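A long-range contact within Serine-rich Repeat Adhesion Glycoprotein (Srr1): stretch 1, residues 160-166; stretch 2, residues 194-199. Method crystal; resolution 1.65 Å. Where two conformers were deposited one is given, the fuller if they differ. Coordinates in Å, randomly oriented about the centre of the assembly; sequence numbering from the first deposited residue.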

# COMPACT_ATOMS: atom_id res chain seq x y z
N SER A 160 -7.96 3.47 12.16
CA SER A 160 -8.34 2.47 13.17
C SER A 160 -9.61 1.73 12.77
O SER A 160 -10.39 2.22 11.99
N PRO A 161 -9.81 0.53 13.32
CA PRO A 161 -11.05 -0.19 13.03
C PRO A 161 -12.32 0.46 13.52
O PRO A 161 -12.29 1.30 14.42
N SER A 162 -13.43 0.10 12.87
CA SER A 162 -14.76 0.48 13.32
C SER A 162 -15.09 -0.52 14.41
O SER A 162 -14.89 -1.72 14.22
N VAL A 163 -15.64 -0.03 15.52
CA VAL A 163 -15.99 -0.87 16.66
C VAL A 163 -17.37 -0.54 17.25
O VAL A 163 -17.71 0.63 17.40
N THR A 164 -18.13 -1.57 17.57
CA THR A 164 -19.40 -1.42 18.27
C THR A 164 -19.29 -2.30 19.51
O THR A 164 -18.94 -3.48 19.42
N GLU A 165 -19.54 -1.72 20.68
CA GLU A 165 -19.45 -2.46 21.94
C GLU A 165 -20.68 -2.13 22.78
O GLU A 165 -20.70 -1.16 23.53
N HIS A 166 -21.72 -2.94 22.60
CA HIS A 166 -22.95 -2.83 23.36
C HIS A 166 -23.25 -4.16 24.02
O HIS A 166 -22.64 -5.20 23.70
N ASN A 194 -12.52 -8.79 13.21
CA ASN A 194 -11.96 -8.80 14.55
C ASN A 194 -10.48 -8.39 14.59
O ASN A 194 -9.67 -9.04 15.25
N PRO A 195 -10.13 -7.28 13.93
CA PRO A 195 -8.74 -6.84 14.03
C PRO A 195 -8.29 -6.44 15.45
O PRO A 195 -7.09 -6.42 15.76
N GLU A 196 -9.25 -6.06 16.29
CA GLU A 196 -8.95 -5.66 17.67
C GLU A 196 -8.68 -6.83 18.63
O GLU A 196 -8.21 -6.64 19.75
N GLY A 197 -9.00 -8.04 18.20
CA GLY A 197 -8.81 -9.21 19.06
C GLY A 197 -9.67 -9.12 20.32
O GLY A 197 -9.17 -9.25 21.44
N LYS A 198 -10.97 -8.89 20.10
CA LYS A 198 -11.97 -8.79 21.17
C LYS A 198 -13.02 -9.87 20.97
O LYS A 198 -13.09 -10.48 19.90
N GLU A 199 -13.84 -10.12 21.98
CA GLU A 199 -14.96 -11.02 21.75
C GLU A 199 -15.91 -10.30 20.78
O GLU A 199 -16.14 -9.08 20.90

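What holds the charged end of this contact together? Glu165 and Lys198 form a salt bridge, with Lys198 NZ 3.5 Å from Glu165 OE1; the hydrogen bond along the same line is weak, as that distance suggests. Two waters add to this direct contact. Water 1 accepts a hydrogen bond from Lys198 NZ at 2.9 Å and donates to Glu165 OE1 at 2.7 Å, so it bridges the very pair that meets directly, and it also donates to the backbone atom Thr164 O at 2.9 Å. Water 2 donates to Glu165 OE1 at 2.7 Å and to Glu199 O at 2.8 Å, tying the same carboxylate oxygen to the backbone of the second stretch. Glu165 OE1 therefore gathers three polar partners, while its other oxygen is satisfied elsewhere in the structure.

How do the two side chains reach each other when their backbones lie well apart? Lys198 points its CA-to-CB bond toward the first stretch and runs out through chi1 m, chi2 t, chi3 p and chi4 t, the p turn at chi3 being the one bend after CG in an otherwise extended chain. Glu165 starts sideways from strand 162-165, but chi1 t and chi2 p bring its end nearer to the lysine. At its end the lysine also touches the strand's valine, with Lys198 NZ 3.6 Å from Val163 CG1. Lys198 thus combines a polar contact and a packing contact at its tip.

What steadies the stretch that carries the lysine? A type I turn runs from Asn194 to Gly197, closed by the backbone hydrogen bond from Gly197 N to Asn194 O at 3.2 Å. Asn194, chi1 t, makes no contact with the strand; its amide instead grips its own stretch. Lys198 N donates to Asn194 OD1 at 2.9 Å in a nearly straight hydrogen bond, and Asn194 ND2 returns a weak one to Lys198 O, also 2.9 Å. The lysine backbone is thereby tied to the start of the turn. Gly197 has a positive phi, which by itself favours glycine.

Which side chains fill the rest of the contact? Along the strand, Val163 (chi1 t) points toward the second stretch, whereas Ser162 and Thr164, both m, point away, as alternation in an extended chain predicts. Glu196 points back toward the strand, m at both chi1 and chi2, and its CG lies 4.1 Å from Val163 CG2. Its carboxylate finds no polar partner across the contact; instead Glu196 OE2 rests 3.3 Å from Pro161 CG, against the proline ring. At this end two prolines meet, both directed inward: Pro161 CG, in a C-gamma exo ring, approaches Pro195 CG, in a C-gamma endo ring, to 3.6 Å. This apolar contact lies where the backbones come close, with the two proline CA atoms 7.1 Å apart, whereas Glu165 CA and Glu199 CA are 9.7 Å apart, leaving room for the waters.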

# COMPACT_ATOMS: atom_id res chain seq x y z
CB SER A 160 -8.56 3.12 14.53
OG SER A 160 -7.36 3.68 15.01
CB PRO A 161 -10.84 -1.52 13.76
CG PRO A 161 -9.36 -1.69 13.78
CD PRO A 161 -8.83 -0.31 14.01
CB SER A 162 -15.79 0.33 12.20
OG SER A 162 -15.59 1.30 11.20
CB VAL A 163 -14.98 -0.63 17.80
CG1 VAL A 163 -15.29 -1.50 19.02
CG2 VAL A 163 -13.57 -0.87 17.33
CB THR A 164 -20.59 -1.89 17.41
OG1 THR A 164 -20.75 -1.00 16.29
CG2 THR A 164 -21.84 -1.93 18.22
CB GLU A 165 -18.15 -2.15 22.71
CG GLU A 165 -18.00 -2.87 24.06
CD GLU A 165 -17.81 -4.40 23.98
OE1 GLU A 165 -17.36 -4.93 22.94
OE2 GLU A 165 -18.07 -5.08 25.01
CB HIS A 166 -24.15 -2.44 22.49
CG HIS A 166 -24.06 -1.08 21.89
ND1 HIS A 166 -24.88 -0.67 20.86
CD2 HIS A 166 -23.19 -0.06 22.10
CE1 HIS A 166 -24.56 0.57 20.51
NE2 HIS A 166 -23.54 0.96 21.25
CB ASN A 194 -12.15 -10.14 15.27
CG ASN A 194 -11.94 -10.04 16.79
OD1 ASN A 194 -11.95 -8.94 17.38
ND2 ASN A 194 -11.73 -11.18 17.43
CB PRO A 195 -8.70 -5.60 13.11
CG PRO A 195 -10.08 -5.12 13.04
CD PRO A 195 -10.92 -6.39 13.06
CB GLU A 196 -10.11 -4.81 18.23
CG GLU A 196 -10.39 -3.53 17.46
CD GLU A 196 -9.44 -2.42 17.83
OE1 GLU A 196 -9.57 -1.93 18.98
OE2 GLU A 196 -8.59 -2.05 17.01
CB LYS A 198 -12.70 -7.44 21.11
CG LYS A 198 -11.82 -6.19 21.08
CD LYS A 198 -12.66 -4.92 20.88
CE LYS A 198 -13.67 -4.71 22.00
NZ LYS A 198 -14.39 -3.40 21.96
CB GLU A 199 -15.70 -11.31 23.04
CG GLU A 199 -14.88 -12.14 24.03
CD GLU A 199 -14.56 -13.54 23.51
OE1 GLU A 199 -15.43 -14.12 22.82
OE2 GLU A 199 -13.45 -14.09 23.82
O HOH W 1 -16.51 -4.62 20.44
O HOH W 2 -15.99 -7.28 22.98